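Local coordinates for HydG protein (Carboxydothermus hydrogenoformans, PDB 4RTB) that probably acts as a radical SAM, [4Fe-4S]-dependent lyase that makes CO and cyanide during maturation of [FeFe]-hydrogenase, at residues R333-A347 with R373-F387. Residues are numbered along the deposited sequence; the frame is centred on the assembly and turned at random.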
loop_
_atom_site.group_PDB
_atom_site.type_symbol
_atom_site.label_atom_id
_atom_site.label_comp_id
_atom_site.label_asym_id
_atom_site.label_seq_id
_atom_site.Cartn_x
_atom_site.Cartn_y
_atom_site.Cartn_z
ATOM N N ARG A 333 -12.867 -2.178 5.839
ATOM C CA ARG A 333 -11.575 -1.518 5.995
ATOM C C ARG A 333 -10.866 -1.953 7.277
ATOM O O ARG A 333 -9.719 -2.421 7.240
ATOM C CB ARG A 333 -11.772 0.003 5.974
ATOM C CG ARG A 333 -10.503 0.831 6.019
ATOM C CD ARG A 333 -10.514 1.777 7.209
ATOM N NE ARG A 333 -11.436 2.900 7.060
ATOM C CZ ARG A 333 -12.022 3.518 8.081
ATOM N NH1 ARG A 333 -11.793 3.112 9.324
ATOM N NH2 ARG A 333 -12.846 4.535 7.865
ATOM N N ASP A 334 -11.555 -1.833 8.407
ATOM C CA ASP A 334 -10.930 -2.150 9.685
ATOM C C ASP A 334 -10.836 -3.659 9.937
ATOM O O ASP A 334 -10.021 -4.105 10.749
ATOM C CB ASP A 334 -11.678 -1.447 10.816
ATOM C CG ASP A 334 -11.609 0.066 10.694
ATOM O OD1 ASP A 334 -12.554 0.755 11.127
ATOM O OD2 ASP A 334 -10.604 0.567 10.150
ATOM N N GLU A 335 -11.652 -4.444 9.236
ATOM C CA GLU A 335 -11.472 -5.895 9.235
ATOM C C GLU A 335 -10.147 -6.233 8.551
ATOM O O GLU A 335 -9.384 -7.076 9.028
ATOM C CB GLU A 335 -12.632 -6.608 8.528
ATOM C CG GLU A 335 -13.491 -7.474 9.452
ATOM C CD GLU A 335 -14.122 -8.664 8.742
ATOM O OE1 GLU A 335 -14.959 -8.456 7.837
ATOM O OE2 GLU A 335 -13.777 -9.814 9.094
ATOM N N LEU A 336 -9.878 -5.560 7.437
ATOM C CA LEU A 336 -8.632 -5.744 6.705
ATOM C C LEU A 336 -7.455 -5.278 7.553
ATOM O O LEU A 336 -6.382 -5.883 7.516
ATOM C CB LEU A 336 -8.670 -4.992 5.373
ATOM C CG LEU A 336 -9.765 -5.441 4.401
ATOM C CD1 LEU A 336 -9.858 -4.501 3.210
ATOM C CD2 LEU A 336 -9.531 -6.874 3.945
ATOM N N VAL A 337 -7.654 -4.209 8.319
ATOM C CA VAL A 337 -6.622 -3.774 9.254
ATOM C C VAL A 337 -6.381 -4.871 10.299
ATOM O O VAL A 337 -5.234 -5.152 10.651
ATOM C CB VAL A 337 -6.988 -2.440 9.947
ATOM C CG1 VAL A 337 -5.937 -2.068 10.978
ATOM C CG2 VAL A 337 -7.135 -1.329 8.914
ATOM N N GLU A 338 -7.458 -5.498 10.772
ATOM C CA GLU A 338 -7.352 -6.631 11.698
ATOM C C GLU A 338 -6.548 -7.789 11.099
ATOM O O GLU A 338 -5.767 -8.439 11.798
ATOM C CB GLU A 338 -8.745 -7.143 12.103
ATOM C CG GLU A 338 -9.362 -6.495 13.341
ATOM C CD GLU A 338 -10.805 -6.938 13.580
ATOM O OE1 GLU A 338 -11.048 -8.156 13.743
ATOM O OE2 GLU A 338 -11.698 -6.064 13.600
ATOM N N LEU A 339 -6.745 -8.040 9.806
ATOM C CA LEU A 339 -6.206 -9.244 9.176
ATOM C C LEU A 339 -4.811 -9.106 8.553
ATOM O O LEU A 339 -4.230 -10.108 8.134
ATOM C CB LEU A 339 -7.177 -9.746 8.104
ATOM C CG LEU A 339 -8.157 -10.837 8.537
ATOM C CD1 LEU A 339 -9.259 -10.266 9.410
ATOM C CD2 LEU A 339 -8.738 -11.545 7.328
ATOM N N GLY A 340 -4.270 -7.893 8.477
ATOM C CA GLY A 340 -2.912 -7.744 7.975
ATOM C C GLY A 340 -2.456 -6.373 7.503
ATOM O O GLY A 340 -1.264 -6.063 7.550
ATOM N N VAL A 341 -3.398 -5.563 7.031
ATOM C CA VAL A 341 -3.099 -4.225 6.529
ATOM C C VAL A 341 -2.387 -3.374 7.577
ATOM O O VAL A 341 -2.827 -3.296 8.722
ATOM C CB VAL A 341 -4.389 -3.509 6.077
ATOM C CG1 VAL A 341 -4.136 -2.030 5.832
ATOM C CG2 VAL A 341 -4.963 -4.181 4.840
ATOM N N SER A 342 -1.285 -2.740 7.189
ATOM C CA SER A 342 -0.512 -1.924 8.121
ATOM C C SER A 342 -0.454 -0.459 7.699
ATOM O O SER A 342 -0.023 0.398 8.474
ATOM C CB SER A 342 0.905 -2.482 8.264
ATOM O OG SER A 342 1.550 -2.556 7.006
ATOM N N GLN A 343 -0.885 -0.174 6.473
ATOM C CA GLN A 343 -0.904 1.196 5.962
ATOM C C GLN A 343 -2.221 1.525 5.266
ATOM O O GLN A 343 -2.824 0.670 4.617
ATOM C CB GLN A 343 0.259 1.435 5.000
ATOM C CG GLN A 343 1.445 2.142 5.626
ATOM C CD GLN A 343 2.360 2.769 4.591
ATOM O OE1 GLN A 343 2.054 3.824 4.034
ATOM N NE2 GLN A 343 3.487 2.120 4.328
ATOM N N MET A 344 -2.644 2.780 5.382
ATOM C CA MET A 344 -3.964 3.182 4.912
ATOM C C MET A 344 -4.012 4.606 4.372
ATOM O O MET A 344 -3.327 5.496 4.875
ATOM C CB MET A 344 -4.969 3.053 6.049
ATOM C CG MET A 344 -6.006 1.977 5.859
ATOM S SD MET A 344 -7.093 1.992 7.286
ATOM C CE MET A 344 -7.513 3.734 7.345
ATOM N N SER A 345 -4.844 4.818 3.358
ATOM C CA SER A 345 -5.081 6.155 2.830
ATOM C C SER A 345 -6.340 6.743 3.457
ATOM O O SER A 345 -7.444 6.245 3.237
ATOM C CB SER A 345 -5.211 6.123 1.308
ATOM O OG SER A 345 -6.404 5.467 0.915
ATOM N N ALA A 346 -6.168 7.800 4.243
ATOM C CA ALA A 346 -7.291 8.425 4.922
ATOM C C ALA A 346 -7.529 9.836 4.410
ATOM O O ALA A 346 -6.581 10.587 4.176
ATOM C CB ALA A 346 -7.059 8.443 6.419
ATOM N N ALA A 347 -8.801 10.186 4.241
ATOM C CA ALA A 347 -9.198 11.508 3.757
ATOM C C ALA A 347 -8.546 11.818 2.411
ATOM O O ALA A 347 -8.289 12.978 2.078
ATOM C CB ALA A 347 -8.850 12.579 4.774
ATOM N N ARG A 373 -14.189 11.806 2.939
ATOM C CA ARG A 373 -14.389 11.677 4.381
ATOM C C ARG A 373 -13.260 12.347 5.163
ATOM O O ARG A 373 -12.122 12.400 4.701
ATOM C CB ARG A 373 -14.515 10.204 4.784
ATOM C CG ARG A 373 -13.387 9.305 4.305
ATOM C CD ARG A 373 -13.409 7.972 5.042
ATOM N NE ARG A 373 -13.372 6.827 4.136
ATOM C CZ ARG A 373 -14.257 5.834 4.150
ATOM N NH1 ARG A 373 -15.251 5.839 5.029
ATOM N NH2 ARG A 373 -14.146 4.833 3.288
ATOM N N SER A 374 -13.583 12.857 6.350
ATOM C CA SER A 374 -12.635 13.648 7.133
ATOM C C SER A 374 -11.696 12.796 7.976
ATOM O O SER A 374 -12.101 11.779 8.529
ATOM C CB SER A 374 -13.380 14.623 8.043
ATOM O OG SER A 374 -12.483 15.261 8.934
ATOM N N LEU A 375 -10.446 13.240 8.087
ATOM C CA LEU A 375 -9.417 12.504 8.820
ATOM C C LEU A 375 -9.787 12.288 10.286
ATOM O O LEU A 375 -9.622 11.186 10.816
ATOM C CB LEU A 375 -8.075 13.233 8.724
ATOM C CG LEU A 375 -6.903 12.623 9.500
ATOM C CD1 LEU A 375 -6.575 11.231 8.984
ATOM C CD2 LEU A 375 -5.678 13.526 9.431
ATOM N N ALA A 376 -10.288 13.338 10.933
ATOM C CA ALA A 376 -10.678 13.263 12.339
ATOM C C ALA A 376 -11.730 12.181 12.576
ATOM O O ALA A 376 -11.668 11.452 13.567
ATOM C CB ALA A 376 -11.191 14.611 12.818
ATOM N N GLU A 377 -12.689 12.080 11.660
ATOM C CA GLU A 377 -13.731 11.063 11.746
ATOM C C GLU A 377 -13.151 9.653 11.745
ATOM O O GLU A 377 -13.440 8.855 12.638
ATOM C CB GLU A 377 -14.727 11.216 10.593
ATOM C CG GLU A 377 -15.922 12.097 10.923
ATOM C CD GLU A 377 -16.683 12.549 9.689
ATOM O OE1 GLU A 377 -16.853 11.735 8.755
ATOM O OE2 GLU A 377 -17.104 13.724 9.654
ATOM N N ILE A 378 -12.324 9.348 10.750
ATOM C CA ILE A 378 -11.780 8.004 10.624
ATOM C C ILE A 378 -10.789 7.710 11.746
ATOM O O ILE A 378 -10.574 6.550 12.091
ATOM C CB ILE A 378 -11.102 7.782 9.246
ATOM C CG1 ILE A 378 -9.582 7.921 9.337
ATOM C CG2 ILE A 378 -11.684 8.715 8.196
ATOM C CD1 ILE A 378 -8.843 6.620 9.124
ATOM N N VAL A 379 -10.194 8.753 12.320
ATOM C CA VAL A 379 -9.313 8.570 13.470
ATOM C C VAL A 379 -10.150 8.193 14.684
ATOM O O VAL A 379 -9.769 7.327 15.471
ATOM C CB VAL A 379 -8.485 9.836 13.773
ATOM C CG1 VAL A 379 -7.871 9.763 15.161
ATOM C CG2 VAL A 379 -7.404 10.021 12.723
ATOM N N GLU A 380 -11.294 8.855 14.820
ATOM C CA GLU A 380 -12.275 8.524 15.846
ATOM C C GLU A 380 -12.679 7.054 15.736
ATOM O O GLU A 380 -12.574 6.286 16.702
ATOM C CB GLU A 380 -13.498 9.429 15.701
ATOM C CG GLU A 380 -14.151 9.870 16.996
ATOM C CD GLU A 380 -15.150 10.992 16.770
ATOM O OE1 GLU A 380 -15.284 11.444 15.611
ATOM O OE2 GLU A 380 -15.796 11.424 17.746
ATOM N N VAL A 381 -13.129 6.666 14.545
ATOM C CA VAL A 381 -13.544 5.292 14.295
ATOM C C VAL A 381 -12.425 4.299 14.602
ATOM O O VAL A 381 -12.654 3.290 15.266
ATOM C CB VAL A 381 -14.007 5.097 12.838
ATOM C CG1 VAL A 381 -14.451 3.661 12.609
ATOM C CG2 VAL A 381 -15.132 6.064 12.506
ATOM N N LEU A 382 -11.217 4.591 14.128
ATOM C CA LEU A 382 -10.069 3.726 14.385
ATOM C C LEU A 382 -9.818 3.568 15.875
ATOM O O LEU A 382 -9.564 2.464 16.361
ATOM C CB LEU A 382 -8.810 4.275 13.709
ATOM C CG LEU A 382 -8.676 4.061 12.202
ATOM C CD1 LEU A 382 -7.351 4.614 11.701
ATOM C CD2 LEU A 382 -8.807 2.589 11.864
ATOM N N ILE A 383 -9.897 4.677 16.600
ATOM C CA ILE A 383 -9.599 4.672 18.019
ATOM C C ILE A 383 -10.675 3.902 18.781
ATOM O O ILE A 383 -10.412 3.359 19.856
ATOM C CB ILE A 383 -9.460 6.113 18.569
ATOM C CG1 ILE A 383 -8.292 6.204 19.548
ATOM C CG2 ILE A 383 -10.749 6.598 19.223
ATOM C CD1 ILE A 383 -8.133 7.570 20.156
ATOM N N ASP A 384 -11.878 3.834 18.216
ATOM C CA ASP A 384 -12.949 3.076 18.855
ATOM C C ASP A 384 -12.852 1.578 18.560
ATOM O O ASP A 384 -13.297 0.756 19.361
ATOM C CB ASP A 384 -14.317 3.611 18.429
ATOM C CG ASP A 384 -14.982 4.434 19.518
ATOM O OD1 ASP A 384 -15.842 3.885 20.242
ATOM O OD2 ASP A 384 -14.641 5.627 19.654
ATOM N N LYS A 385 -12.266 1.226 17.419
ATOM C CA LYS A 385 -12.060 -0.180 17.075
ATOM C C LYS A 385 -10.772 -0.710 17.710
ATOM O O LYS A 385 -10.334 -1.825 17.418
ATOM C CB LYS A 385 -12.028 -0.373 15.553
ATOM C CG LYS A 385 -13.225 0.228 14.830
ATOM C CD LYS A 385 -13.746 -0.667 13.712
ATOM C CE LYS A 385 -14.944 -0.034 13.013
ATOM N NZ LYS A 385 -15.372 -0.805 11.810
ATOM N N GLY A 386 -10.172 0.104 18.576
ATOM C CA GLY A 386 -9.031 -0.317 19.370
ATOM C C GLY A 386 -7.687 -0.185 18.681
ATOM O O GLY A 386 -6.691 -0.745 19.143
ATOM N N PHE A 387 -7.656 0.566 17.586
ATOM C CA PHE A 387 -6.448 0.700 16.773
ATOM C C PHE A 387 -5.623 1.937 17.127
ATOM O O PHE A 387 -6.151 2.930 17.630
ATOM C CB PHE A 387 -6.817 0.734 15.289
ATOM C CG PHE A 387 -7.350 -0.569 14.766
ATOM C CD1 PHE A 387 -8.403 -0.589 13.866
ATOM C CD2 PHE A 387 -6.792 -1.774 15.165
ATOM C CE1 PHE A 387 -8.896 -1.787 13.376
ATOM C CE2 PHE A 387 -7.281 -2.976 14.679
ATOM C CZ PHE A 387 -8.333 -2.981 13.784
#
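With CG of D334 set beside its own backbone N (chi1 -63°) and CG of F387 placed likewise (chi1 -68°), the carboxylate meets K385 while the phenyl ring slips in against helix 333-339. OD1 of D334 forms a salt bridge with NZ of K385 at 3.3 Å, the lysine chain crossing the aspartate at about a right angle. OD2 of D334 takes NH1 of R333 at 2.9 Å on its syn side, the bond close to straight (158°) and near the guanidinium plane. One carboxylate thus serves two cations, and CD2 of L382 lies against it. A lysine in place of D334 would probably leave R333 and K385 without their shared anion, and R333 less fixed in rotation.

F387 is sandwiched: CG1 of V337 sits over the centre of one face, a CH-pi contact 3.8 Å from the ring centroid, and the carbonyl O of K385 lies over the other. CG of E338 and CB of D334 come at the ring's edge. Farther along, CE of M344 and CD1 of I378 meet tip to tip at 3.6 Å, and CB of A346 packs on CD1 of I378 and of L375. At the far end CA of A347 makes a CA-H...O contact with O of R373 (3.2 Å).

Within the region assigned to the biotin and thiamin synthesis associated domain, helix 375-384 thus packs on the outside of the radical SAM alpha/beta barrel, against strand 343-345 and the helix before it, while helix 438-454 touches other side chains of 375-384. The chemistry implies an apolar seam bordered by a charge network, in which R333 and K385 probably keep D334 ionised, and its negative charge probably balances part of theirs.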